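Local coordinates for protein endolysin B (Mycobacterium phage D29, PDB 3HC7) that hydrolyses the ester junction between mycolic acids and the arabinogalactan-peptidoglycan of the mycobacterial cell wall, acting after the holin to complete host lysis, at residues V181-I186 / I216-A221; N41-A46 / W50-K55; D139-G142 / D146-E149. All coordinates share one frame; numbering follows the deposited sequence.

Contact 1 of 3, residues V181-I186 / I216-A221; sequences VAIGRI and IALAGA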
loop_
_atom_site.group_PDB
_atom_site.type_symbol
_atom_site.label_atom_id
_atom_site.label_comp_id
_atom_site.label_asym_id
_atom_site.label_seq_id
_atom_site.Cartn_x
_atom_site.Cartn_y
_atom_site.Cartn_z
ATOM N N VAL A 181 11.806 9.241 -11.284
ATOM C CA VAL A 181 11.222 8.930 -9.990
ATOM C C VAL A 181 10.196 9.995 -9.588
ATOM O O VAL A 181 9.112 9.673 -9.105
ATOM C CB VAL A 181 12.313 8.770 -8.901
ATOM C CG1 VAL A 181 11.700 8.759 -7.520
ATOM C CG2 VAL A 181 13.111 7.493 -9.137
ATOM N N ALA A 182 10.531 11.264 -9.802
ATOM C CA ALA A 182 9.618 12.349 -9.448
ATOM C C ALA A 182 8.311 12.247 -10.235
ATOM O O ALA A 182 7.223 12.504 -9.708
ATOM C CB ALA A 182 10.285 13.706 -9.689
ATOM N N ILE A 183 8.415 11.882 -11.508
ATOM C CA ILE A 183 7.225 11.833 -12.346
ATOM C C ILE A 183 6.358 10.643 -11.949
ATOM O O ILE A 183 5.128 10.724 -11.922
ATOM C CB ILE A 183 7.593 11.845 -13.837
ATOM C CG1 ILE A 183 8.117 13.238 -14.205
ATOM C CG2 ILE A 183 6.386 11.482 -14.675
ATOM C CD1 ILE A 183 8.209 13.487 -15.666
ATOM N N GLY A 184 7.010 9.545 -11.587
ATOM C CA GLY A 184 6.312 8.442 -10.945
ATOM C C GLY A 184 5.522 8.861 -9.714
ATOM O O GLY A 184 4.355 8.472 -9.549
ATOM N N ARG A 185 6.137 9.647 -8.833
ATOM C CA ARG A 185 5.406 10.126 -7.651
ATOM C C ARG A 185 4.255 11.011 -8.089
ATOM O O ARG A 185 3.170 10.948 -7.536
ATOM C CB ARG A 185 6.309 10.908 -6.693
ATOM C CG ARG A 185 6.813 10.105 -5.524
ATOM C CD ARG A 185 7.401 10.995 -4.439
ATOM N NE ARG A 185 8.426 11.879 -4.959
ATOM C CZ ARG A 185 9.718 11.582 -4.988
ATOM N NH1 ARG A 185 10.147 10.415 -4.533
ATOM N NH2 ARG A 185 10.581 12.455 -5.475
ATOM N N ILE A 186 4.487 11.839 -9.105
ATOM C CA ILE A 186 3.427 12.709 -9.588
ATOM C C ILE A 186 2.199 11.901 -10.016
ATOM O O ILE A 186 1.066 12.214 -9.627
ATOM C CB ILE A 186 3.932 13.591 -10.734
ATOM C CG1 ILE A 186 4.741 14.749 -10.141
ATOM C CG2 ILE A 186 2.767 14.103 -11.576
ATOM C CD1 ILE A 186 5.534 15.524 -11.150
ATOM N N ILE A 216 4.875 14.996 -20.048
ATOM C CA ILE A 216 3.573 14.452 -20.410
ATOM C C ILE A 216 3.740 13.040 -20.983
ATOM O O ILE A 216 3.041 12.097 -20.587
ATOM C CB ILE A 216 2.873 15.363 -21.435
ATOM C CG1 ILE A 216 2.372 16.637 -20.757
ATOM C CG2 ILE A 216 1.728 14.636 -22.126
ATOM C CD1 ILE A 216 1.932 17.706 -21.740
ATOM N N ALA A 217 4.691 12.902 -21.897
ATOM C CA ALA A 217 4.966 11.614 -22.519
ATOM C C ALA A 217 5.369 10.544 -21.504
ATOM O O ALA A 217 4.856 9.425 -21.552
ATOM C CB ALA A 217 6.026 11.760 -23.566
ATOM N N LEU A 218 6.283 10.873 -20.596
ATOM C CA LEU A 218 6.721 9.889 -19.603
ATOM C C LEU A 218 5.590 9.510 -18.651
ATOM O O LEU A 218 5.411 8.339 -18.315
ATOM C CB LEU A 218 7.930 10.379 -18.812
ATOM C CG LEU A 218 8.393 9.423 -17.705
ATOM C CD1 LEU A 218 8.888 8.123 -18.311
ATOM C CD2 LEU A 218 9.480 10.055 -16.847
ATOM N N ALA A 219 4.844 10.505 -18.193
ATOM C CA ALA A 219 3.675 10.244 -17.363
ATOM C C ALA A 219 2.682 9.318 -18.076
ATOM O O ALA A 219 2.151 8.389 -17.480
ATOM C CB ALA A 219 3.002 11.546 -16.963
ATOM N N GLY A 220 2.424 9.580 -19.352
ATOM C CA GLY A 220 1.562 8.695 -20.119
ATOM C C GLY A 220 2.076 7.264 -20.172
ATOM O O GLY A 220 1.321 6.307 -20.017
ATOM N N ALA A 221 3.376 7.113 -20.391
ATOM C CA ALA A 221 3.959 5.788 -20.517
ATOM C C ALA A 221 3.926 5.070 -19.186
ATOM O O ALA A 221 3.714 3.856 -19.122
ATOM C CB ALA A 221 5.393 5.879 -21.065
#
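Ile183 and Ala219 mark the closest approach of the two backbones, with 6.3 Å between their CA atoms, where helix 179-189 passes helix 212-230. Three side chains carry the contact, and Ile183 does most of the work by presenting its two branches to different partners. Its longer branch is extended (chi2 -166°), which sends CD1 out to CD2 of Leu218 at 3.8 Å. The same Leu218 methyl also comes to 4.0 Å from Ile183 CB, so it lies over the root of the isoleucine as well as its end, the two chains slanting past one another. The shorter branch of Ile183, anti to its own backbone N, points at the backbone of the second helix instead. There CG2 packs against the backbone and CB of Ala219, lying 4.0 Å from Ala219 N and 4.1 Å from Ala219 CB.

Helix 200-207 adds Leu204 and Leu207 to the surroundings of Ile183, while Ala219 also meets Phe193 and Val187. Leu218 continues along helix 179-189 to Tyr179 and Glu180. The site lies away from the catalytic residues. Everything that meets across the two segments is hydrocarbon, apart from the Ala219 backbone under CG2. Between these segments the contact is therefore van der Waals packing, with no hydrogen bond between them, consistent with association through complementary shape and burial of apolar surface.

Contact 2 of 3, residues N41-A46 / W50-K55; sequences NYPAAA and WPSVEK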
loop_
_atom_site.group_PDB
_atom_site.type_symbol
_atom_site.label_atom_id
_atom_site.label_comp_id
_atom_site.label_asym_id
_atom_site.label_seq_id
_atom_site.Cartn_x
_atom_site.Cartn_y
_atom_site.Cartn_z
ATOM N N ASN A 41 -15.878 -0.381 -1.469
ATOM C CA ASN A 41 -16.039 1.034 -1.793
ATOM C C ASN A 41 -14.705 1.632 -2.201
ATOM O O ASN A 41 -14.382 2.763 -1.845
ATOM C CB ASN A 41 -16.581 1.806 -0.593
ATOM C CG ASN A 41 -17.973 1.369 -0.206
ATOM O OD1 ASN A 41 -18.304 1.296 0.977
ATOM N ND2 ASN A 41 -18.799 1.071 -1.205
ATOM N N TYR A 42 -13.936 0.857 -2.953
ATOM C CA TYR A 42 -12.541 1.163 -3.204
ATOM C C TYR A 42 -12.220 0.720 -4.625
ATOM O O TYR A 42 -12.147 -0.473 -4.903
ATOM C CB TYR A 42 -11.693 0.422 -2.167
ATOM C CG TYR A 42 -10.245 0.227 -2.527
ATOM C CD1 TYR A 42 -9.414 1.310 -2.769
ATOM C CD2 TYR A 42 -9.700 -1.049 -2.601
ATOM C CE1 TYR A 42 -8.080 1.131 -3.092
ATOM C CE2 TYR A 42 -8.370 -1.239 -2.918
ATOM C CZ TYR A 42 -7.564 -0.146 -3.164
ATOM O OH TYR A 42 -6.233 -0.323 -3.479
ATOM N N PRO A 43 -12.049 1.688 -5.539
ATOM C CA PRO A 43 -11.955 1.353 -6.964
ATOM C C PRO A 43 -10.694 0.570 -7.311
ATOM O O PRO A 43 -10.654 -0.062 -8.362
ATOM C CB PRO A 43 -11.917 2.726 -7.654
ATOM C CG PRO A 43 -12.391 3.707 -6.646
ATOM C CD PRO A 43 -12.001 3.141 -5.305
ATOM N N ALA A 44 -9.683 0.621 -6.450
ATOM C CA ALA A 44 -8.365 0.052 -6.761
ATOM C C ALA A 44 -7.861 0.461 -8.152
ATOM O O ALA A 44 -7.295 -0.355 -8.884
ATOM C CB ALA A 44 -8.383 -1.467 -6.620
ATOM N N ALA A 45 -8.045 1.733 -8.503
ATOM C CA ALA A 45 -7.769 2.195 -9.865
ATOM C C ALA A 45 -6.288 2.466 -10.097
ATOM O O ALA A 45 -5.598 2.957 -9.213
ATOM C CB ALA A 45 -8.589 3.446 -10.177
ATOM N N ALA A 46 -5.808 2.145 -11.290
ATOM C CA ALA A 46 -4.425 2.458 -11.667
ATOM C C ALA A 46 -4.205 3.962 -11.874
ATOM O O ALA A 46 -3.125 4.490 -11.580
ATOM C CB ALA A 46 -4.029 1.684 -12.916
ATOM N N TRP A 50 -4.571 8.315 -6.585
ATOM C CA TRP A 50 -4.766 8.907 -5.264
ATOM C C TRP A 50 -6.232 9.029 -4.830
ATOM O O TRP A 50 -6.556 8.716 -3.682
ATOM C CB TRP A 50 -3.996 10.222 -5.054
ATOM C CG TRP A 50 -3.793 10.434 -3.575
ATOM C CD1 TRP A 50 -4.525 11.243 -2.754
ATOM C CD2 TRP A 50 -2.842 9.761 -2.734
ATOM N NE1 TRP A 50 -4.067 11.137 -1.460
ATOM C CE2 TRP A 50 -3.037 10.235 -1.421
ATOM C CE3 TRP A 50 -1.830 8.821 -2.968
ATOM C CZ2 TRP A 50 -2.261 9.797 -0.342
ATOM C CZ3 TRP A 50 -1.061 8.386 -1.899
ATOM C CH2 TRP A 50 -1.284 8.870 -0.598
ATOM N N PRO A 51 -7.128 9.464 -5.733
ATOM C CA PRO A 51 -8.546 9.463 -5.325
ATOM C C PRO A 51 -9.007 8.066 -4.963
ATOM O O PRO A 51 -9.887 7.912 -4.117
ATOM C CB PRO A 51 -9.283 9.939 -6.582
ATOM C CG PRO A 51 -8.240 10.745 -7.341
ATOM C CD PRO A 51 -6.939 10.024 -7.084
ATOM N N SER A 52 -8.433 7.055 -5.605
ATOM C CA SER A 52 -8.778 5.681 -5.269
ATOM C C SER A 52 -8.305 5.380 -3.845
ATOM O O SER A 52 -9.052 4.842 -3.035
ATOM C CB SER A 52 -8.174 4.702 -6.274
ATOM O OG SER A 52 -8.555 3.370 -5.971
ATOM N N VAL A 53 -7.061 5.747 -3.552
ATOM C CA VAL A 53 -6.497 5.606 -2.212
ATOM C C VAL A 53 -7.361 6.261 -1.127
ATOM O O VAL A 53 -7.572 5.681 -0.065
ATOM C CB VAL A 53 -5.058 6.177 -2.148
ATOM C CG1 VAL A 53 -4.543 6.203 -0.704
ATOM C CG2 VAL A 53 -4.126 5.361 -3.029
ATOM N N GLU A 54 -7.842 7.475 -1.389
ATOM C CA GLU A 54 -8.656 8.204 -0.426
ATOM C C GLU A 54 -9.941 7.447 -0.088
ATOM O O GLU A 54 -10.368 7.433 1.059
ATOM C CB GLU A 54 -9.028 9.592 -0.954
ATOM C CG GLU A 54 -7.873 10.530 -1.251
ATOM C CD GLU A 54 -8.341 11.786 -1.983
ATOM O OE1 GLU A 54 -9.522 11.845 -2.397
ATOM O OE2 GLU A 54 -7.534 12.717 -2.148
ATOM N N LYS A 55 -10.565 6.830 -1.088
ATOM C CA LYS A 55 -11.788 6.049 -0.846
ATOM C C LYS A 55 -11.509 4.813 0.001
ATOM O O LYS A 55 -12.271 4.492 0.915
ATOM C CB LYS A 55 -12.436 5.638 -2.163
ATOM C CG LYS A 55 -12.903 6.821 -2.991
ATOM C CD LYS A 55 -13.167 6.406 -4.421
ATOM C CE LYS A 55 -13.596 7.597 -5.249
ATOM N NZ LYS A 55 -14.902 8.121 -4.770
HETATM O O HOH W 1 -14.954 5.070 0.500
#
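The rings of Tyr42 and Pro43 both meet the hydroxyl of Ser52, and Lys55 passes across Pro43. Ser52 OG, placed anti to its backbone N (chi1 -178°), reaches from the first turn of helix 50-70 to the loop and accepts the N-H of Ala45 at 3.1 Å, with an N-H...OG angle of 159°. Ala44 N is slightly nearer, but its hydrogen is poorly aimed and makes no bond. A second bond joins the hydroxyl to OE1 of Gln83, whose NE2 holds the carbonyl of Ala45. The Tyr42 ring turns its edge to the helix: the carbonyl O of Ser52 lies near the ring plane, 3.6 Å from CD1, while Ala44 N sits over the ring centre on one face. The phenol OH is bonded to His10 O. Pro43 and Lys55 cross at about a right angle, the pyrrolidine ring resting on the aliphatic part of the lysine with Pro43 CD 3.6 Å from Lys55 CD. A water donates to Lys55 O at 2.8 Å and, weakly, to Asn41 O.

The loop thus folds back on the helix it leads into, within the alpha/beta hydrolase fold of the cutinase family. The Tyr42 side chain is about 6 Å from that of the catalytic Ser82. Gln83 occupies the next position, whose backbone N-H commonly serves the oxyanion hole in this fold, so its pairing with Ser52 is consistent with a second-shell role.

Contact 3 of 3, residues D139-G142 / D146-E149; sequences DTLG and DRLE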
loop_
_atom_site.group_PDB
_atom_site.type_symbol
_atom_site.label_atom_id
_atom_site.label_comp_id
_atom_site.label_asym_id
_atom_site.label_seq_id
_atom_site.Cartn_x
_atom_site.Cartn_y
_atom_site.Cartn_z
ATOM N N ASP A 139 19.440 0.016 1.471
ATOM C CA ASP A 139 19.437 1.452 1.197
ATOM C C ASP A 139 18.224 1.891 0.376
ATOM O O ASP A 139 18.201 2.993 -0.171
ATOM C CB ASP A 139 20.755 1.911 0.549
ATOM C CG ASP A 139 20.984 1.306 -0.821
ATOM O OD1 ASP A 139 20.434 0.223 -1.100
ATOM O OD2 ASP A 139 21.729 1.917 -1.620
ATOM N N THR A 140 17.214 1.026 0.308
ATOM C CA THR A 140 15.989 1.350 -0.419
ATOM C C THR A 140 14.800 1.616 0.501
ATOM O O THR A 140 14.762 1.175 1.658
ATOM C CB THR A 140 15.600 0.265 -1.452
ATOM O OG1 THR A 140 15.192 -0.929 -0.777
ATOM C CG2 THR A 140 16.763 -0.040 -2.381
ATOM N N LEU A 141 13.831 2.342 -0.040
ATOM C CA LEU A 141 12.613 2.690 0.680
ATOM C C LEU A 141 11.442 2.834 -0.284
ATOM O O LEU A 141 11.585 2.610 -1.488
ATOM C CB LEU A 141 12.797 3.994 1.458
ATOM C CG LEU A 141 13.726 5.058 0.874
ATOM C CD1 LEU A 141 13.478 5.273 -0.601
ATOM C CD2 LEU A 141 13.575 6.357 1.648
ATOM N N GLY A 142 10.284 3.205 0.254
ATOM C CA GLY A 142 9.135 3.491 -0.576
ATOM C C GLY A 142 9.355 4.779 -1.347
ATOM O O GLY A 142 9.973 5.727 -0.858
ATOM N N ASP A 146 5.665 10.777 1.885
ATOM C CA ASP A 146 4.924 10.514 3.110
ATOM C C ASP A 146 4.983 9.010 3.378
ATOM O O ASP A 146 4.076 8.270 3.012
ATOM C CB ASP A 146 3.471 10.962 2.926
ATOM C CG ASP A 146 2.644 10.829 4.191
ATOM O OD1 ASP A 146 3.188 11.042 5.296
ATOM O OD2 ASP A 146 1.434 10.543 4.075
ATOM N N ARG A 147 6.065 8.557 3.989
ATOM C CA ARG A 147 6.275 7.128 4.183
ATOM C C ARG A 147 6.333 6.787 5.670
ATOM O O ARG A 147 6.414 7.675 6.530
ATOM C CB ARG A 147 7.553 6.661 3.473
ATOM C CG ARG A 147 8.835 7.267 4.035
ATOM C CD ARG A 147 10.085 6.678 3.379
ATOM N NE ARG A 147 10.145 6.961 1.943
ATOM C CZ ARG A 147 10.631 8.086 1.423
ATOM N NH1 ARG A 147 11.108 9.028 2.227
ATOM N NH2 ARG A 147 10.644 8.271 0.102
ATOM N N LEU A 148 6.283 5.494 5.967
ATOM C CA LEU A 148 6.269 5.049 7.352
ATOM C C LEU A 148 7.625 5.292 8.002
ATOM O O LEU A 148 8.656 5.288 7.327
ATOM C CB LEU A 148 5.869 3.573 7.427
ATOM C CG LEU A 148 4.453 3.315 6.901
ATOM C CD1 LEU A 148 4.229 1.854 6.589
ATOM C CD2 LEU A 148 3.406 3.828 7.886
ATOM N N GLU A 149 7.618 5.529 9.308
ATOM C CA GLU A 149 8.855 5.748 10.045
ATOM C C GLU A 149 8.779 5.163 11.458
ATOM O O GLU A 149 7.698 5.050 12.031
ATOM C CB GLU A 149 9.200 7.238 10.087
ATOM C CG GLU A 149 8.010 8.154 10.305
ATOM C CD GLU A 149 8.406 9.620 10.402
ATOM O OE1 GLU A 149 7.503 10.479 10.544
ATOM O OE2 GLU A 149 9.618 9.913 10.334
#
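The guanidinium group of Arg147 is met by Leu141 over one face and by the carbonyl of Gly142 at its edge. Leu141 CD2 stands above the centre of that face, 3.4 Å from Arg147 CZ, a tight fit of methyl against flat cation. At the edge, Gly142 O lies close to the guanidinium plane and is gripped side-on by two nitrogens. The shorter bond runs from Arg147 NH2 to Gly142 O at 2.8 Å, with an angle of 149° at the hydrogen. The bond from Arg147 NE to the same Gly142 O is longer (3.1 Å) and more bent (138°), with NE lying off the carbonyl plane. A single acceptor thus takes two N-H groups, and this fork, together with the methyl above, restricts rotation of the guanidinium. The bend of the arginine chain at chi3 (63°) brings NE and NH2 round to face the glycine.

The side chain of Leu176 touches both Leu141 and Arg147. Strand 140-141 is paired antiparallel with strand 171-172, Leu141 bonding through its backbone to Ile171, while Gly142 is held by the backbone of Arg121. The guanidinium closes the loop after strand 140-141 onto Gly142, and Asp146, through a salt bridge, and the backbone O of Arg147, through a hydrogen bond, tie that loop to Lys93 of helix 83-96, which follows the catalytic Ser82.

From the N terminus the contacts follow one another in series, without nesting or crossing. Contact 2 comes first: it closes a short loop after strand 35-38, folding it onto the start of helix 50-70. Contact 3 closes another short loop, between strand 140-141 and the chain leading to strand 157-161, on the opposite side of the chain's centre from contact 2. Contact 1 spans the longest separation, bringing helix 179-189 against helix 212-230 across helix 200-207 and its flanking loops. Their centres lie about 19 to 21 Å apart and none touch, yet Arg185, on helix 179-189 but taking no part in contact 1, donates from NH1 to Ile143 O, inside the loop closed by contact 3.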